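Local coordinates for sporulation-control protein spo0M (PDB 5CL2) that controls the expression of spo0A and is required for Bacillus subtilis to pass the morphological stage 0 of sporulation, at residues A[135-140]-A[185-190]; A[226-231]-A[240-245]. One frame throughout, in Å; residues are numbered along the deposited sequence.

Contact 1: A[135-140]-A[185-190]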
loop_
_atom_site.group_PDB
_atom_site.type_symbol
_atom_site.label_atom_id
_atom_site.label_comp_id
_atom_site.label_asym_id
_atom_site.label_seq_id
_atom_site.Cartn_x
_atom_site.Cartn_y
_atom_site.Cartn_z
ATOM N N GLU A 135 -2.624 8.008 -20.096
ATOM C CA GLU A 135 -3.327 8.323 -21.332
ATOM C C GLU A 135 -2.455 8.000 -22.556
ATOM O O GLU A 135 -2.963 7.599 -23.609
ATOM C CB GLU A 135 -3.743 9.793 -21.333
ATOM C CG GLU A 135 -4.697 10.179 -22.446
ATOM C CD GLU A 135 -5.512 11.414 -22.088
ATOM O OE1 GLU A 135 -4.958 12.342 -21.445
ATOM O OE2 GLU A 135 -6.710 11.457 -22.440
ATOM N N ASN A 136 -1.142 8.125 -22.392
ATOM C CA ASN A 136 -0.195 7.702 -23.411
ATOM C C ASN A 136 -0.282 6.199 -23.606
ATOM O O ASN A 136 -0.340 5.724 -24.743
ATOM C CB ASN A 136 1.244 8.095 -23.042
ATOM C CG ASN A 136 1.521 9.585 -23.210
ATOM O OD1 ASN A 136 0.669 10.345 -23.672
ATOM N ND2 ASN A 136 2.714 10.010 -22.810
ATOM N N VAL A 137 -0.293 5.447 -22.505
ATOM C CA VAL A 137 -0.391 3.992 -22.615
ATOM C C VAL A 137 -1.706 3.586 -23.289
ATOM O O VAL A 137 -1.730 2.685 -24.123
ATOM C CB VAL A 137 -0.281 3.290 -21.250
ATOM C CG1 VAL A 137 -0.349 1.778 -21.430
ATOM C CG2 VAL A 137 1.027 3.657 -20.568
ATOM N N LEU A 138 -2.785 4.273 -22.946
ATOM C CA LEU A 138 -4.121 3.939 -23.449
ATOM C C LEU A 138 -4.211 4.179 -24.950
ATOM O O LEU A 138 -4.729 3.345 -25.706
ATOM C CB LEU A 138 -5.183 4.766 -22.727
ATOM C CG LEU A 138 -5.328 4.498 -21.228
ATOM C CD1 LEU A 138 -6.307 5.508 -20.573
ATOM C CD2 LEU A 138 -5.754 3.046 -20.980
ATOM N N GLU A 139 -3.707 5.337 -25.368
ATOM C CA GLU A 139 -3.661 5.665 -26.780
ATOM C C GLU A 139 -2.780 4.680 -27.535
ATOM O O GLU A 139 -3.159 4.198 -28.604
ATOM C CB GLU A 139 -3.150 7.090 -26.976
ATOM C CG GLU A 139 -2.857 7.463 -28.423
ATOM C CD GLU A 139 -2.318 8.883 -28.565
ATOM O OE1 GLU A 139 -2.187 9.581 -27.532
ATOM O OE2 GLU A 139 -2.041 9.308 -29.709
ATOM N N ALA A 140 -1.627 4.355 -26.953
ATOM C CA ALA A 140 -0.703 3.381 -27.534
ATOM C C ALA A 140 -1.353 2.018 -27.752
ATOM O O ALA A 140 -1.179 1.413 -28.803
ATOM C CB ALA A 140 0.528 3.235 -26.659
ATOM N N LEU A 185 -7.819 -8.066 -23.482
ATOM C CA LEU A 185 -6.629 -7.674 -22.751
ATOM C C LEU A 185 -6.974 -6.885 -21.459
ATOM O O LEU A 185 -7.877 -6.073 -21.458
ATOM C CB LEU A 185 -5.748 -6.819 -23.656
ATOM C CG LEU A 185 -4.531 -6.172 -23.015
ATOM C CD1 LEU A 185 -3.502 -7.228 -22.656
ATOM C CD2 LEU A 185 -3.979 -5.113 -23.938
ATOM N N GLU A 186 -6.252 -7.133 -20.373
ATOM C CA GLU A 186 -6.472 -6.439 -19.118
ATOM C C GLU A 186 -5.179 -5.803 -18.664
ATOM O O GLU A 186 -4.151 -6.485 -18.599
ATOM C CB GLU A 186 -6.972 -7.399 -18.035
ATOM C CG GLU A 186 -8.427 -7.857 -18.193
ATOM C CD GLU A 186 -8.577 -9.069 -19.110
ATOM O OE1 GLU A 186 -7.623 -9.875 -19.277
ATOM O OE2 GLU A 186 -9.676 -9.223 -19.657
ATOM N N LEU A 187 -5.247 -4.515 -18.317
ATOM C CA LEU A 187 -4.118 -3.749 -17.808
ATOM C C LEU A 187 -4.441 -3.171 -16.437
ATOM O O LEU A 187 -5.577 -2.748 -16.162
ATOM C CB LEU A 187 -3.730 -2.613 -18.761
ATOM C CG LEU A 187 -3.341 -2.957 -20.212
ATOM C CD1 LEU A 187 -2.569 -1.826 -20.888
ATOM C CD2 LEU A 187 -2.590 -4.280 -20.315
ATOM N N ILE A 188 -3.448 -3.205 -15.565
ATOM C CA ILE A 188 -3.507 -2.476 -14.315
ATOM C C ILE A 188 -2.365 -1.475 -14.278
ATOM O O ILE A 188 -1.206 -1.837 -14.496
ATOM C CB ILE A 188 -3.405 -3.407 -13.099
ATOM C CG1 ILE A 188 -4.605 -4.335 -13.029
ATOM C CG2 ILE A 188 -3.299 -2.595 -11.789
ATOM C CD1 ILE A 188 -4.341 -5.534 -12.133
ATOM N N PHE A 189 -2.691 -0.215 -14.021
ATOM C CA PHE A 189 -1.667 0.807 -13.841
ATOM C C PHE A 189 -1.402 1.066 -12.364
ATOM O O PHE A 189 -2.331 1.351 -11.599
ATOM C CB PHE A 189 -2.096 2.102 -14.497
ATOM C CG PHE A 189 -2.397 1.961 -15.931
ATOM C CD1 PHE A 189 -1.383 1.956 -16.860
ATOM C CD2 PHE A 189 -3.689 1.796 -16.355
ATOM C CE1 PHE A 189 -1.652 1.829 -18.181
ATOM C CE2 PHE A 189 -3.964 1.649 -17.690
ATOM C CZ PHE A 189 -2.931 1.665 -18.606
ATOM N N LEU A 190 -0.144 0.971 -11.970
ATOM C CA LEU A 190 0.280 1.400 -10.649
ATOM C C LEU A 190 1.177 2.619 -10.813
ATOM O O LEU A 190 2.345 2.510 -11.200
ATOM C CB LEU A 190 1.018 0.270 -9.934
ATOM C CG LEU A 190 0.307 -1.085 -9.988
ATOM C CD1 LEU A 190 1.205 -2.196 -9.457
ATOM C CD2 LEU A 190 -0.974 -1.003 -9.179
#

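Contact 2: A[226-231]-A[240-245]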
loop_
_atom_site.group_PDB
_atom_site.type_symbol
_atom_site.label_atom_id
_atom_site.label_comp_id
_atom_site.label_asym_id
_atom_site.label_seq_id
_atom_site.Cartn_x
_atom_site.Cartn_y
_atom_site.Cartn_z
ATOM N N VAL A 226 5.573 -5.153 -15.731
ATOM C CA VAL A 226 6.664 -4.359 -16.300
ATOM C C VAL A 226 6.685 -2.895 -15.840
ATOM O O VAL A 226 5.674 -2.189 -15.942
ATOM C CB VAL A 226 6.604 -4.379 -17.850
ATOM C CG1 VAL A 226 7.587 -3.366 -18.444
ATOM C CG2 VAL A 226 6.860 -5.799 -18.393
ATOM N N ARG A 227 7.845 -2.425 -15.372
ATOM C CA ARG A 227 7.972 -1.014 -15.010
ATOM C C ARG A 227 8.500 -0.157 -16.164
ATOM O O ARG A 227 9.468 -0.521 -16.826
ATOM C CB ARG A 227 8.882 -0.846 -13.795
ATOM C CG ARG A 227 9.356 0.583 -13.634
ATOM C CD ARG A 227 9.849 0.876 -12.238
ATOM N NE ARG A 227 9.684 2.295 -11.961
ATOM C CZ ARG A 227 8.641 2.797 -11.305
ATOM N NH1 ARG A 227 7.699 1.986 -10.834
ATOM N NH2 ARG A 227 8.548 4.103 -11.110
ATOM N N PHE A 228 7.826 0.955 -16.409
ATOM C CA PHE A 228 8.243 2.013 -17.326
ATOM C C PHE A 228 8.640 3.255 -16.537
ATOM O O PHE A 228 8.011 3.586 -15.520
ATOM C CB PHE A 228 7.109 2.407 -18.284
ATOM C CG PHE A 228 6.662 1.307 -19.211
ATOM C CD1 PHE A 228 5.966 0.204 -18.729
ATOM C CD2 PHE A 228 6.880 1.408 -20.574
ATOM C CE1 PHE A 228 5.547 -0.794 -19.593
ATOM C CE2 PHE A 228 6.455 0.409 -21.436
ATOM C CZ PHE A 228 5.789 -0.684 -20.944
ATOM N N SER A 229 9.644 3.979 -17.016
ATOM C CA SER A 229 10.020 5.223 -16.360
ATOM C C SER A 229 9.326 6.373 -17.039
ATOM O O SER A 229 8.680 6.188 -18.062
ATOM C CB SER A 229 11.520 5.452 -16.431
ATOM O OG SER A 229 11.841 5.978 -17.709
ATOM N N GLN A 230 9.514 7.570 -16.493
ATOM C CA GLN A 230 8.934 8.782 -17.063
ATOM C C GLN A 230 9.358 9.021 -18.521
ATOM O O GLN A 230 8.521 9.365 -19.365
ATOM C CB GLN A 230 9.322 9.991 -16.216
ATOM C CG GLN A 230 8.896 11.326 -16.799
ATOM C CD GLN A 230 9.024 12.475 -15.798
ATOM O OE1 GLN A 230 9.719 12.357 -14.785
ATOM N NE2 GLN A 230 8.348 13.586 -16.082
ATOM N N SER A 231 10.651 8.852 -18.808
ATOM C CA SER A 231 11.170 9.113 -20.155
ATOM C C SER A 231 10.486 8.213 -21.182
ATOM O O SER A 231 10.043 8.678 -22.234
ATOM C CB SER A 231 12.694 8.875 -20.230
ATOM O OG SER A 231 13.390 9.506 -19.167
ATOM N N GLU A 240 4.626 2.555 -28.022
ATOM C CA GLU A 240 3.830 1.558 -28.733
ATOM C C GLU A 240 4.636 0.356 -29.144
ATOM O O GLU A 240 4.084 -0.750 -29.183
ATOM C CB GLU A 240 3.191 2.075 -30.010
ATOM C CG GLU A 240 2.559 3.418 -29.994
ATOM C CD GLU A 240 1.490 3.465 -31.057
ATOM O OE1 GLU A 240 1.451 2.521 -31.894
ATOM O OE2 GLU A 240 0.698 4.431 -31.061
ATOM N N GLU A 241 5.924 0.535 -29.463
ATOM C CA GLU A 241 6.630 -0.646 -29.956
ATOM C C GLU A 241 7.045 -1.523 -28.782
ATOM O O GLU A 241 7.069 -2.756 -28.904
ATOM C CB GLU A 241 7.861 -0.294 -30.801
ATOM C CG GLU A 241 7.789 0.999 -31.596
ATOM C CD GLU A 241 9.016 1.191 -32.492
ATOM O OE1 GLU A 241 9.612 0.165 -32.915
ATOM O OE2 GLU A 241 9.392 2.360 -32.754
ATOM N N VAL A 242 7.304 -0.906 -27.628
ATOM C CA VAL A 242 7.571 -1.703 -26.438
ATOM C C VAL A 242 6.327 -2.505 -26.057
ATOM O O VAL A 242 6.411 -3.691 -25.721
ATOM C CB VAL A 242 8.021 -0.821 -25.247
ATOM C CG1 VAL A 242 8.094 -1.638 -23.959
ATOM C CG2 VAL A 242 9.368 -0.171 -25.542
ATOM N N LEU A 243 5.169 -1.865 -26.154
ATOM C CA LEU A 243 3.909 -2.528 -25.832
ATOM C C LEU A 243 3.617 -3.666 -26.819
ATOM O O LEU A 243 3.219 -4.769 -26.414
ATOM C CB LEU A 243 2.776 -1.494 -25.792
ATOM C CG LEU A 243 2.975 -0.534 -24.608
ATOM C CD1 LEU A 243 2.034 0.637 -24.655
ATOM C CD2 LEU A 243 2.879 -1.272 -23.274
ATOM N N GLU A 244 3.857 -3.412 -28.104
ATOM C CA GLU A 244 3.732 -4.459 -29.144
ATOM C C GLU A 244 4.612 -5.687 -28.816
ATOM O O GLU A 244 4.154 -6.844 -28.872
ATOM C CB GLU A 244 4.093 -3.868 -30.512
ATOM C CG GLU A 244 3.680 -4.704 -31.715
ATOM C CD GLU A 244 3.993 -4.022 -33.050
ATOM O OE1 GLU A 244 5.049 -3.365 -33.163
ATOM O OE2 GLU A 244 3.137 -4.067 -33.955
ATOM N N GLU A 245 5.865 -5.425 -28.440
ATOM C CA GLU A 245 6.784 -6.496 -28.013
ATOM C C GLU A 245 6.286 -7.276 -26.795
ATOM O O GLU A 245 6.376 -8.511 -26.767
ATOM C CB GLU A 245 8.185 -5.952 -27.709
ATOM C CG GLU A 245 9.226 -7.077 -27.541
ATOM C CD GLU A 245 10.670 -6.626 -27.737
ATOM O OE1 GLU A 245 10.895 -5.492 -28.213
ATOM O OE2 GLU A 245 11.587 -7.411 -27.408
#

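Contact 1: A[135-140]-A[185-190]
V137 and F189 carry this contact, in which helix 132-143 lies over one face of an antiparallel sheet whose middle strand is 185-191. The axes of the two short segments pass 11.1 Å apart and run nearly antiparallel, at 164°, a spacing bridged by apolar side chains; no hydrogen bond crosses. Ahead of the touching residues, N136 turns to another helix: its ND2 gives a hydrogen bond to the carbonyl O of L233.

The CB of V137 is directed toward the strand. Its CG1 stands anti to the backbone N (chi1 -178°) and meets the F189 ring at the edge, in the ring plane, with V137 CG1 3.5 Å from F189 CE1. V137 and F189 lie alongside one another, pointing opposite ways. The same methyl also reaches L187, two residues before F189, V137 CG1 lying 4.3 Å from L187 CD1, so one branch spans two strand positions.

One residue on, L138 starts out to the side, and its tip comes nearer the strand. L138 CD2 comes to 3.9 Å from F189 CZ, approaching the ring obliquely. The far end of the phenyl ring therefore sits against both V137 and L138. F169 of strand 165-173 packs edge-to-face with F189, while I198 of strand 195-202 touches both V137 and F189, carrying the apolar layer over both neighbouring strands. Such meeting of aliphatic and aromatic side chains is typical of helix-on-sheet packing in an alpha+beta core, a helix layered on one face of an antiparallel sheet.

Contact 2: A[226-231]-A[240-245]
F228, on strand 224-229, outermost within this chain in an antiparallel sheet, packs against V242 and L243 of helix 236-248. This is helix-on-sheet packing: the chain leaves the strand, forms the short helix 230-234 and returns along helix 236-248. F228 has the most surface buried here. Its CB is directed toward the helix; with CG anti to the carbonyl carbon (chi1 -63°) the CE2-CZ end of the ring reaches V242 and L243.

V242 comes from the opposite direction and offers one branch. V242 CG1 lies 3.6 Å from F228 CE2 and also nears CZ, approaching the ring obliquely. L243 reaches the same end of the ring from the next helical position; it leaves the helix along its flank, and its end comes nearer the strand. L239 and I246 of the same helix also touch F228, and I198 of the neighbouring strand packs on it from the sheet.

After F228 the strand gives way to helix 230-234, where S229 is the N-cap and its OG accepts a weak capping hydrogen bond from S231 N, 3.3 Å long and bent to 122°. L243 completes the apolar contact, its CD2 lying 3.8 Å from F228 CZ.

Contacts 1 and 2 have their centres about 10 Å apart and share one antiparallel sheet of the second half of the chain. Contact 1 places helix 132-143 on the middle strand 185-191; contact 2 follows later in the sequence and places helix 236-248 against strand 224-229, outermost within this chain, with strand 195-202 between the two strands. The helices meet directly: A140 CB is 3.6 Å from L243 CD1, and L243 CD1 also lies 4.2 Å from V137 CG1. A mid-chain helix and a C-terminal one thus join in one apolar layer, apart from the N-terminal half, where T14, D122 and D124 bind the sodium ion.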